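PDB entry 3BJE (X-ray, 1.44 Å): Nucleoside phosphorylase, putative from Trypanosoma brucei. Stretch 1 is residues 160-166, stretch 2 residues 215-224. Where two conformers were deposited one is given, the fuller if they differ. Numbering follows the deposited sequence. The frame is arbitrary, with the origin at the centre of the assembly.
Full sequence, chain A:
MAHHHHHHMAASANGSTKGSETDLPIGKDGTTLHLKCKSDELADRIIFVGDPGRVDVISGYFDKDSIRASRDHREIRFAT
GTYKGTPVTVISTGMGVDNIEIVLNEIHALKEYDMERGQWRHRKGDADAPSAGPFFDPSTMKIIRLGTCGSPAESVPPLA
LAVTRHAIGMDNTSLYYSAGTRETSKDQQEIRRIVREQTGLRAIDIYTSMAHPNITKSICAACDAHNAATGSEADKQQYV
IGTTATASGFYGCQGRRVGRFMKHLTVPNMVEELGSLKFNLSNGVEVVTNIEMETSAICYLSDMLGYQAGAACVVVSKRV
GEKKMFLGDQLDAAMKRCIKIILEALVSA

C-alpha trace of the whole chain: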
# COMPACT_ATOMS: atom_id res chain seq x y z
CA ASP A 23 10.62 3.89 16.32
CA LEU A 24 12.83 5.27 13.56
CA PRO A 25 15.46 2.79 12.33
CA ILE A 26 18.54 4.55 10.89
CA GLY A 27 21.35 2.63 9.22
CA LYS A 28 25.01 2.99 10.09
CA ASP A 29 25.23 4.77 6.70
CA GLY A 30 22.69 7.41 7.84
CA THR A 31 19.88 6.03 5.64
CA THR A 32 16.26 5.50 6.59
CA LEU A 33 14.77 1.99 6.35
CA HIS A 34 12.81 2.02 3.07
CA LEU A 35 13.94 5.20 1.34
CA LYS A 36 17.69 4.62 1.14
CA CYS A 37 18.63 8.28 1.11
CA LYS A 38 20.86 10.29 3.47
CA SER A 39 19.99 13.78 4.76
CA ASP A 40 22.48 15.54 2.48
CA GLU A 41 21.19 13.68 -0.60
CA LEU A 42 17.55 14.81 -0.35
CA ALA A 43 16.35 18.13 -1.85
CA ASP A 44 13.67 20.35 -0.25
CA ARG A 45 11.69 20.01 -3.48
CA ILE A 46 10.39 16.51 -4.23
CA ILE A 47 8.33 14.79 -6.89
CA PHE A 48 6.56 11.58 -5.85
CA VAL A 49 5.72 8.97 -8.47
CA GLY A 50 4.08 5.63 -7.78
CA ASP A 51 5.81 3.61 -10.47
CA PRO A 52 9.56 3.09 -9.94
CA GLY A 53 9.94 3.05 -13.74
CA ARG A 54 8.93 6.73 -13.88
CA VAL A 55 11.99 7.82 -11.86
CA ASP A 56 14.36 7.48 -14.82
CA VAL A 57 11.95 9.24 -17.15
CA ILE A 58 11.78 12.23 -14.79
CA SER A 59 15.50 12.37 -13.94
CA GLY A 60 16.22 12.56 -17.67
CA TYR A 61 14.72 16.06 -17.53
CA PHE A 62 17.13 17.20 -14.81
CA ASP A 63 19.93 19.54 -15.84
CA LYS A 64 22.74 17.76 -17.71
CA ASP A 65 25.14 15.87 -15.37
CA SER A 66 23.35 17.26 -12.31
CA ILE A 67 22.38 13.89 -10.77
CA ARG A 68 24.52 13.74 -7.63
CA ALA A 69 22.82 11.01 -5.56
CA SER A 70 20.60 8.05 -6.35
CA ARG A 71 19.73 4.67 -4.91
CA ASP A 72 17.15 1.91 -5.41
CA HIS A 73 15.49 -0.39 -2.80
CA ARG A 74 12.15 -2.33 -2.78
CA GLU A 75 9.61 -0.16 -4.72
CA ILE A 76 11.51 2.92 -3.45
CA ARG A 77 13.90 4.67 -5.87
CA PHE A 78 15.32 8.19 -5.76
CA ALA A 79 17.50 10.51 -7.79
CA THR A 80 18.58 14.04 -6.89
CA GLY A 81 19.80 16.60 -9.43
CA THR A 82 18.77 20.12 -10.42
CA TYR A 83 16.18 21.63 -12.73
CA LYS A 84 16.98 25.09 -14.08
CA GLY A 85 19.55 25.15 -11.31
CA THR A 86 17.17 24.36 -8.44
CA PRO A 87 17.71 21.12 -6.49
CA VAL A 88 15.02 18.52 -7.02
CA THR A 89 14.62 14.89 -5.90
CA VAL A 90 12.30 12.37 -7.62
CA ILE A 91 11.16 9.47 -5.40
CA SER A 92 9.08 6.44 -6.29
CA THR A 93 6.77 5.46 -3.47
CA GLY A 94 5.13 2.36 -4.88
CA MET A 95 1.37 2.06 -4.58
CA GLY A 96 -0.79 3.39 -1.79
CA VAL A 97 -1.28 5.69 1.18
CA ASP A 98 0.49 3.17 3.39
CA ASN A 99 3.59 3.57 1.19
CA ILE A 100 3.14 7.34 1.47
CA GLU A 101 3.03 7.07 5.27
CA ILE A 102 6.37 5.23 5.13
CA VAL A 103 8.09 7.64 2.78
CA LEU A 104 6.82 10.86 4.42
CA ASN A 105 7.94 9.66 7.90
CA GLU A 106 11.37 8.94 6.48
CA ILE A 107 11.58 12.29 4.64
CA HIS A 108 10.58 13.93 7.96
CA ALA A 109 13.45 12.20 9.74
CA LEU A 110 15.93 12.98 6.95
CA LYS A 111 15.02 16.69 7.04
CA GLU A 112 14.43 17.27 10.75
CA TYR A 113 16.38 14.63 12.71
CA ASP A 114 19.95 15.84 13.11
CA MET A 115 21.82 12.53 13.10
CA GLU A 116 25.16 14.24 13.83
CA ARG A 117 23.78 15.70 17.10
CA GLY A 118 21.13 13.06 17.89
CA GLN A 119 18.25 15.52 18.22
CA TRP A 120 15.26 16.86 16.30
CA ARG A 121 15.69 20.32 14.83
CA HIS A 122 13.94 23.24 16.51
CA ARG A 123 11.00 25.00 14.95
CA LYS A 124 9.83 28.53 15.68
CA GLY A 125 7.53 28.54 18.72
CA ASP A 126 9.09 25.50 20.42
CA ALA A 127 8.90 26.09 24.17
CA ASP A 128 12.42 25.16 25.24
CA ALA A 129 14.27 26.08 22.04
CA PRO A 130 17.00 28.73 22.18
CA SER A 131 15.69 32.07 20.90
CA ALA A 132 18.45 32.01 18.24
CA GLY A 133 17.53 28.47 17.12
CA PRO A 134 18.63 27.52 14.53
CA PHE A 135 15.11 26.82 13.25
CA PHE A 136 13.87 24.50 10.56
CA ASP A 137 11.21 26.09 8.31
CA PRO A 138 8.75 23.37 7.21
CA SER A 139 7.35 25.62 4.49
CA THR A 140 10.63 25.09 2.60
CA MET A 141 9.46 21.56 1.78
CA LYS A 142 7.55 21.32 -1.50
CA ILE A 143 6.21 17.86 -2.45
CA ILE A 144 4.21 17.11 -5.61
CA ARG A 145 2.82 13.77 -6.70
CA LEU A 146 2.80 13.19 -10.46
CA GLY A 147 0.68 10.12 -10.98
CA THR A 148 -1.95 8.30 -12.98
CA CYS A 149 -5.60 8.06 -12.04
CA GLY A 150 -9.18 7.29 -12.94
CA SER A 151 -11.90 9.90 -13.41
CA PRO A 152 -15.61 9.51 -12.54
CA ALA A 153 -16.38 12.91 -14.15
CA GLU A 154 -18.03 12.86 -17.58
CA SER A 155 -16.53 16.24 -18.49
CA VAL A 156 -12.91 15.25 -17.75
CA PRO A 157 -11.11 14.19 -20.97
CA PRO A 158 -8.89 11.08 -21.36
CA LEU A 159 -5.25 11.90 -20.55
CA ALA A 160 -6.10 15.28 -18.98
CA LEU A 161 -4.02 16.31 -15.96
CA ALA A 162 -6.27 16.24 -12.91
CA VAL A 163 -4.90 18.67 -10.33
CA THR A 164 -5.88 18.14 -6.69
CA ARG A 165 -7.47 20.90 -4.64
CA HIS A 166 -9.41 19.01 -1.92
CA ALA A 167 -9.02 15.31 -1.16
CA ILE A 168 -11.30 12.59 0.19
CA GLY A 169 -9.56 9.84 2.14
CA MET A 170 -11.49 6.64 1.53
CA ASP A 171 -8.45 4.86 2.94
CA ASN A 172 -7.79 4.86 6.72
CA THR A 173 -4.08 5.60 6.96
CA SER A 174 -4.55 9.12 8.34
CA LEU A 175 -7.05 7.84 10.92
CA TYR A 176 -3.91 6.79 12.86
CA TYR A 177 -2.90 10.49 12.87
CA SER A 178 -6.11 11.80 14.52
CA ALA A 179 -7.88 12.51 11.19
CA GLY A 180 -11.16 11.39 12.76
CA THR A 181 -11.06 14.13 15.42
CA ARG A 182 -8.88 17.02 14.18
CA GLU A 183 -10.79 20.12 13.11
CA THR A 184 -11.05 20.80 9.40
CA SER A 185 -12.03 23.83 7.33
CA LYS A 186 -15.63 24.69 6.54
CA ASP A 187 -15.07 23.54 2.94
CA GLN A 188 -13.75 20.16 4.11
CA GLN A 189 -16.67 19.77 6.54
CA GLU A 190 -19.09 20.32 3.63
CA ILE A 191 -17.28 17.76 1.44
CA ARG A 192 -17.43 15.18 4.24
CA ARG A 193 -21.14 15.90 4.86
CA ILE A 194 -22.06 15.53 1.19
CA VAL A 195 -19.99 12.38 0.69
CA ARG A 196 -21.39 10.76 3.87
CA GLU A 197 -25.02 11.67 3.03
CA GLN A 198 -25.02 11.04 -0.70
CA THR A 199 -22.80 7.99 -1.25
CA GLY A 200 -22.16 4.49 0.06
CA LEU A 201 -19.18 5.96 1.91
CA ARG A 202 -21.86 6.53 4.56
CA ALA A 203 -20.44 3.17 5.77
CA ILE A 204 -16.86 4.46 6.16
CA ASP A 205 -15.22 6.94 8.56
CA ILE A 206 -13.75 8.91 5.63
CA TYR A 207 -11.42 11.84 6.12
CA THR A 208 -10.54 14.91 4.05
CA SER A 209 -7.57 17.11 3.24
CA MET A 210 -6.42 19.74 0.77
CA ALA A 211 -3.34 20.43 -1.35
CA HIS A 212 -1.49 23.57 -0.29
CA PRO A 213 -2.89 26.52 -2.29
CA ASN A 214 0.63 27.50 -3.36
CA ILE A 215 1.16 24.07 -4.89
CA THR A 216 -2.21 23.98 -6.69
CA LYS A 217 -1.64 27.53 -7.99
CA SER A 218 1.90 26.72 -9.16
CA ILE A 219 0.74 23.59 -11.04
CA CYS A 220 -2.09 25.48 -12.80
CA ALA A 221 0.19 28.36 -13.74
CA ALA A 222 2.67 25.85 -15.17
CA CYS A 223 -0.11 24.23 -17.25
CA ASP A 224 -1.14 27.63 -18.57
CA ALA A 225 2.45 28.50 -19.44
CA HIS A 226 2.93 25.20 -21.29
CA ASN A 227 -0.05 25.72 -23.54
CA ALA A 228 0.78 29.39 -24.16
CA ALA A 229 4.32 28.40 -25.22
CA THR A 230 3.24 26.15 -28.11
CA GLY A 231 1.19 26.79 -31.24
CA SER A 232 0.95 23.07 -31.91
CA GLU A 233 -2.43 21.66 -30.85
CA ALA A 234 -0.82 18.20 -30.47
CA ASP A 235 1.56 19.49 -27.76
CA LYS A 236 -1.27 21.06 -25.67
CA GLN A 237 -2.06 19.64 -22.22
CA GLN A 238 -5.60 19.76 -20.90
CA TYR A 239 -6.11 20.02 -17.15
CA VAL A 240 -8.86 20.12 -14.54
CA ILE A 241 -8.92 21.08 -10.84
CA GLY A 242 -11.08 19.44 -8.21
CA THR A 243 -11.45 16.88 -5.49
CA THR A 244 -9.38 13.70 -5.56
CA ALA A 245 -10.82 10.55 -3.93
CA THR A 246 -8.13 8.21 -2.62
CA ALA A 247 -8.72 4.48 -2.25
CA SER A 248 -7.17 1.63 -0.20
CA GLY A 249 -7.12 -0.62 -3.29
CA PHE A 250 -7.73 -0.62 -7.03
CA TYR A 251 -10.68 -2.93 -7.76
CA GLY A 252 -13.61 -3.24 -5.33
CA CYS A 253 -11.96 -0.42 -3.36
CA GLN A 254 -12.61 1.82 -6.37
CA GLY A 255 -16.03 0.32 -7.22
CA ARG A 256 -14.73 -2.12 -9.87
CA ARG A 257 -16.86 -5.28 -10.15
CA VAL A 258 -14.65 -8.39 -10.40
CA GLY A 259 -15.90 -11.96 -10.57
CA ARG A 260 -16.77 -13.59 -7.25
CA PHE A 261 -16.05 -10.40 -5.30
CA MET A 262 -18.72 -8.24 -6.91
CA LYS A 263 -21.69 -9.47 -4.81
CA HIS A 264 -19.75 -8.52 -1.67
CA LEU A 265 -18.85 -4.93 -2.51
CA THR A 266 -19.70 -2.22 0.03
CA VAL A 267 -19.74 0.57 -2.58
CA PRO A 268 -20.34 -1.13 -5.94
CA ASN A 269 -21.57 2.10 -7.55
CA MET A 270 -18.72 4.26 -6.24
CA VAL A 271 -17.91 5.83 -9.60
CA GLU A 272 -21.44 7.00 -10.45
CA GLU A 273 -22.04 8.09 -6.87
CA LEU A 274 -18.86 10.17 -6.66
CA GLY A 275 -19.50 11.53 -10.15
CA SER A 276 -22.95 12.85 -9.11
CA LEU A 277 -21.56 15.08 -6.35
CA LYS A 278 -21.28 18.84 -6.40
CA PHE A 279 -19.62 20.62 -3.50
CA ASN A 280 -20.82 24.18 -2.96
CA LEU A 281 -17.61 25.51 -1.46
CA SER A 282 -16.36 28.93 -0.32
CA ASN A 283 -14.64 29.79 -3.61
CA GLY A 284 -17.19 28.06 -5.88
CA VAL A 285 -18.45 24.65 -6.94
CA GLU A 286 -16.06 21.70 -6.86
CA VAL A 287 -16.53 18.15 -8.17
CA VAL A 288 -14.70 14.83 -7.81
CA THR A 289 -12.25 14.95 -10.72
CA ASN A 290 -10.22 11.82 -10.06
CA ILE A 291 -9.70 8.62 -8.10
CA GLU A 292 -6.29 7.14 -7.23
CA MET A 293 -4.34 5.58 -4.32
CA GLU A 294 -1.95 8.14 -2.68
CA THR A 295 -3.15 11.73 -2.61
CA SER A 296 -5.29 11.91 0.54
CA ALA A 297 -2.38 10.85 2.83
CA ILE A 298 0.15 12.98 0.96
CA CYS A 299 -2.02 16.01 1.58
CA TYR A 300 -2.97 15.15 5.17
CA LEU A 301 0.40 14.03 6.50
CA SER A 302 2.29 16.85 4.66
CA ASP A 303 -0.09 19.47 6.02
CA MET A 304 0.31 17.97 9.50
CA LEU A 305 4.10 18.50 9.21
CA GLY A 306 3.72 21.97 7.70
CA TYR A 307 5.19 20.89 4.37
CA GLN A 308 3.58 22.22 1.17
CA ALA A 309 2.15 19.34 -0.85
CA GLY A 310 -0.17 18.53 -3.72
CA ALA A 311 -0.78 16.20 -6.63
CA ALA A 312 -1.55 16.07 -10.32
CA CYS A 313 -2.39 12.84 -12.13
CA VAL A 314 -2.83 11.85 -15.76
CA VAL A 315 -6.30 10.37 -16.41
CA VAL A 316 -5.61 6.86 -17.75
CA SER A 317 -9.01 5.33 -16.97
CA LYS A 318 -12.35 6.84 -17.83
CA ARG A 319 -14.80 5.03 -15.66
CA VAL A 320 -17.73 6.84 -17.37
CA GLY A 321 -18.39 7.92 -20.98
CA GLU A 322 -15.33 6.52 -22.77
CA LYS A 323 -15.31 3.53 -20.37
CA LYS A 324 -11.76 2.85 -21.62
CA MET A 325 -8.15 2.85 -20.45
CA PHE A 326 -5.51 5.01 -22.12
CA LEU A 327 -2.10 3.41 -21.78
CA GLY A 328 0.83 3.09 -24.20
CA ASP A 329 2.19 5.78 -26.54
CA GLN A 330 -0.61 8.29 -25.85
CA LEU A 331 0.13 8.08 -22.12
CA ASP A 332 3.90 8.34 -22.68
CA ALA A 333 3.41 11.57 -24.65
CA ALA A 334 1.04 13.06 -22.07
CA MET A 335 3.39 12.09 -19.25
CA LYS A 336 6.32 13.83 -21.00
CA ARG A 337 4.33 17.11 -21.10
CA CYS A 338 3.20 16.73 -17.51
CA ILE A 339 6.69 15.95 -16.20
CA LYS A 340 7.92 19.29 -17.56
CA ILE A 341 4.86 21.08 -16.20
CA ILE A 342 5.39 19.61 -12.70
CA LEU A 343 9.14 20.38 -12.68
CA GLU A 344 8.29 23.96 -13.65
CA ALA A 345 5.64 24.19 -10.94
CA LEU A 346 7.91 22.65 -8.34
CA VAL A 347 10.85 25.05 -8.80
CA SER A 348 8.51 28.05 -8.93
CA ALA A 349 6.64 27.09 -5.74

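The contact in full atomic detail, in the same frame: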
# COMPACT_ATOMS: atom_id res chain seq x y z
N ALA A 160 -6.21 13.99 -19.66
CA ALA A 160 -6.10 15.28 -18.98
C ALA A 160 -5.29 15.13 -17.69
O ALA A 160 -5.16 14.02 -17.14
CB ALA A 160 -7.48 15.83 -18.66
N LEU A 161 -4.74 16.25 -17.24
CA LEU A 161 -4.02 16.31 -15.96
C LEU A 161 -5.00 16.78 -14.91
O LEU A 161 -5.46 17.92 -14.93
CB LEU A 161 -2.81 17.24 -16.04
CG LEU A 161 -1.87 17.23 -14.82
CD1 LEU A 161 -1.25 15.84 -14.57
CD2 LEU A 161 -0.77 18.30 -14.97
N ALA A 162 -5.34 15.90 -13.97
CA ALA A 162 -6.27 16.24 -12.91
C ALA A 162 -5.48 16.72 -11.69
O ALA A 162 -4.72 15.95 -11.06
CB ALA A 162 -7.13 15.05 -12.57
N VAL A 163 -5.66 18.00 -11.37
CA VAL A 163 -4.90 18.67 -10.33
C VAL A 163 -5.75 18.69 -9.07
O VAL A 163 -6.91 19.10 -9.11
CB VAL A 163 -4.57 20.12 -10.78
CG1 VAL A 163 -3.73 20.84 -9.72
CG2 VAL A 163 -3.86 20.09 -12.11
N THR A 164 -5.17 18.24 -7.96
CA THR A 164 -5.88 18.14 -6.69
C THR A 164 -6.02 19.49 -6.01
O THR A 164 -5.02 20.22 -5.90
CB THR A 164 -5.13 17.21 -5.71
OG1 THR A 164 -5.05 15.90 -6.28
CG2 THR A 164 -5.82 17.15 -4.34
N ARG A 165 -7.25 19.86 -5.63
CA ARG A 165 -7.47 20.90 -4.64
C ARG A 165 -7.80 20.19 -3.33
O ARG A 165 -6.93 19.97 -2.53
CB ARG A 165 -8.55 21.91 -5.06
CG ARG A 165 -8.57 23.11 -4.14
CD ARG A 165 -9.63 24.13 -4.50
NE ARG A 165 -9.38 24.87 -5.74
CZ ARG A 165 -10.14 24.78 -6.84
NH1 ARG A 165 -11.18 23.96 -6.91
NH2 ARG A 165 -9.84 25.52 -7.91
N HIS A 166 -9.06 19.78 -3.12
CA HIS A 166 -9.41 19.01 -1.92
C HIS A 166 -9.23 17.52 -2.17
O HIS A 166 -9.12 17.08 -3.31
CB HIS A 166 -10.85 19.32 -1.48
CG HIS A 166 -11.06 20.76 -1.13
ND1 HIS A 166 -11.51 21.68 -2.04
CD2 HIS A 166 -10.85 21.44 0.03
CE1 HIS A 166 -11.58 22.87 -1.46
NE2 HIS A 166 -11.20 22.75 -0.20
N ILE A 215 0.86 25.17 -3.99
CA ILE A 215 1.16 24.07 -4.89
C ILE A 215 0.14 24.00 -6.02
O ILE A 215 0.51 23.91 -7.18
CB ILE A 215 1.23 22.75 -4.14
CG1 ILE A 215 2.38 22.78 -3.12
CG2 ILE A 215 1.38 21.58 -5.11
CD1 ILE A 215 3.78 22.84 -3.76
N THR A 216 -1.15 24.04 -5.68
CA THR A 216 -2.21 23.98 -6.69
C THR A 216 -2.04 25.13 -7.67
O THR A 216 -2.11 24.92 -8.88
CB THR A 216 -3.62 24.05 -6.07
OG1 THR A 216 -3.79 22.97 -5.13
CG2 THR A 216 -4.69 23.91 -7.13
N LYS A 217 -1.80 26.34 -7.16
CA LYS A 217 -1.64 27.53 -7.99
C LYS A 217 -0.45 27.39 -8.93
O LYS A 217 -0.54 27.70 -10.11
CB LYS A 217 -1.46 28.78 -7.12
CG LYS A 217 -1.45 30.11 -7.88
CD LYS A 217 -0.88 31.24 -7.01
CE LYS A 217 -1.05 32.60 -7.68
NZ LYS A 217 -0.45 33.72 -6.88
N SER A 218 0.68 26.92 -8.38
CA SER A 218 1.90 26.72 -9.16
C SER A 218 1.69 25.72 -10.30
O SER A 218 2.11 25.98 -11.44
CB SER A 218 3.04 26.25 -8.25
OG SER A 218 3.40 27.26 -7.32
N ILE A 219 1.04 24.60 -10.01
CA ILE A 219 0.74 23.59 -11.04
C ILE A 219 -0.11 24.19 -12.18
O ILE A 219 0.23 24.06 -13.36
CB ILE A 219 0.06 22.35 -10.45
CG1 ILE A 219 1.02 21.61 -9.51
CG2 ILE A 219 -0.38 21.41 -11.58
CD1 ILE A 219 0.35 20.57 -8.59
N CYS A 220 -1.19 24.88 -11.82
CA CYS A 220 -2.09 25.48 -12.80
C CYS A 220 -1.39 26.52 -13.66
O CYS A 220 -1.57 26.54 -14.89
CB CYS A 220 -3.30 26.11 -12.11
SG CYS A 220 -4.34 24.87 -11.31
N ALA A 221 -0.60 27.37 -13.02
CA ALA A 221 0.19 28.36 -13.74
C ALA A 221 1.15 27.68 -14.71
O ALA A 221 1.34 28.16 -15.83
CB ALA A 221 0.94 29.26 -12.77
N ALA A 222 1.76 26.57 -14.30
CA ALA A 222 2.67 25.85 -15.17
C ALA A 222 1.94 25.24 -16.38
O ALA A 222 2.48 25.24 -17.49
CB ALA A 222 3.44 24.79 -14.39
N CYS A 223 0.73 24.74 -16.16
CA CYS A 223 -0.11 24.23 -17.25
C CYS A 223 -0.42 25.33 -18.25
O CYS A 223 -0.26 25.15 -19.46
CB CYS A 223 -1.43 23.68 -16.73
SG CYS A 223 -1.27 22.12 -15.82
N ASP A 224 -0.86 26.46 -17.73
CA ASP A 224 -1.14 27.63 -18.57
C ASP A 224 0.06 28.05 -19.41
O ASP A 224 -0.07 28.32 -20.60
CB ASP A 224 -1.62 28.80 -17.71
CG ASP A 224 -3.02 28.58 -17.17
OD1 ASP A 224 -3.71 27.65 -17.65
OD2 ASP A 224 -3.42 29.32 -16.25

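A β-strand that includes residues 161-164 packs against the helix containing residues 215-224. The two segments run nearly antiparallel, with an angle of 157° between their N-to-C directions and a closest approach of 8.8 Å between their axes. As a result, the beginning of the strand meets the later part of the helical stretch and its end meets the earlier part. The contact is modest, burying 274 Å² over both sides, and is mainly apolar.

Ala160 does not reach the helix. Leu161 makes the first contact. Its CA-to-CB bond points toward the helix, and its t,p rotamer brings CD2 of Leu161 to 3.9 Å from SG of Cys223, an apolar approach between two buried side chains. The backbones are well separated here, with CA of Leu161 8.9 Å from CA of Cys223, so the side chains bridge the gap. The alternation of the strand then takes Ala162 out of reach of the helix.

Val163 returns to the interface and is its centre, with 75 Å² covered by the helix, the largest area of any residue in the contact. Both methyl groups pack on Ile219, with CG2 and CG1 of Val163 lying 3.8 and 3.9 Å from CG2 of Ile219; CG1 of Val163 also lies 4.1 Å from CG2 of Thr216 and 4.4 Å from SG of Cys220. Thr216, Ile219, Cys220 and Cys223 are spaced by three or four residues or adjoin one another in sequence, and so fall along one side of the helix. The CA-to-CB bonds of Thr216, Ile219 and Cys223 point toward the strand; that of Cys220 points sideways, and only 13 Å² of this residue is covered.

At Thr164 the interaction becomes polar and involves the backbone of the strand. Its CA-to-CB bond points sideways, and OG1 is hydrogen-bonded elsewhere in the structure. The carbonyl oxygen, however, faces the helix: O of Thr164 lies 3.1 Å from OG1 of Thr216, a distance suited to a hydrogen bond, although the hydroxyl proton has another acceptor within reach. Thr216 thus presents its methyl group to Val163 and its hydroxyl to the Thr164 carbonyl, so that a single side chain spans the apolar and polar parts of the contact.

The chain turns a corner at Arg165 and His166. The backbones are closer here, with CA of Arg165 6.4 Å from CA of Thr216, and CA of Arg165 approaches OG1 of Thr216 to 4.3 Å. The arginine side chain comes no nearer to the helical stretch than the 4.8 Å between CB of Arg165 and CG2 of Thr216, and His166 lies beyond reach.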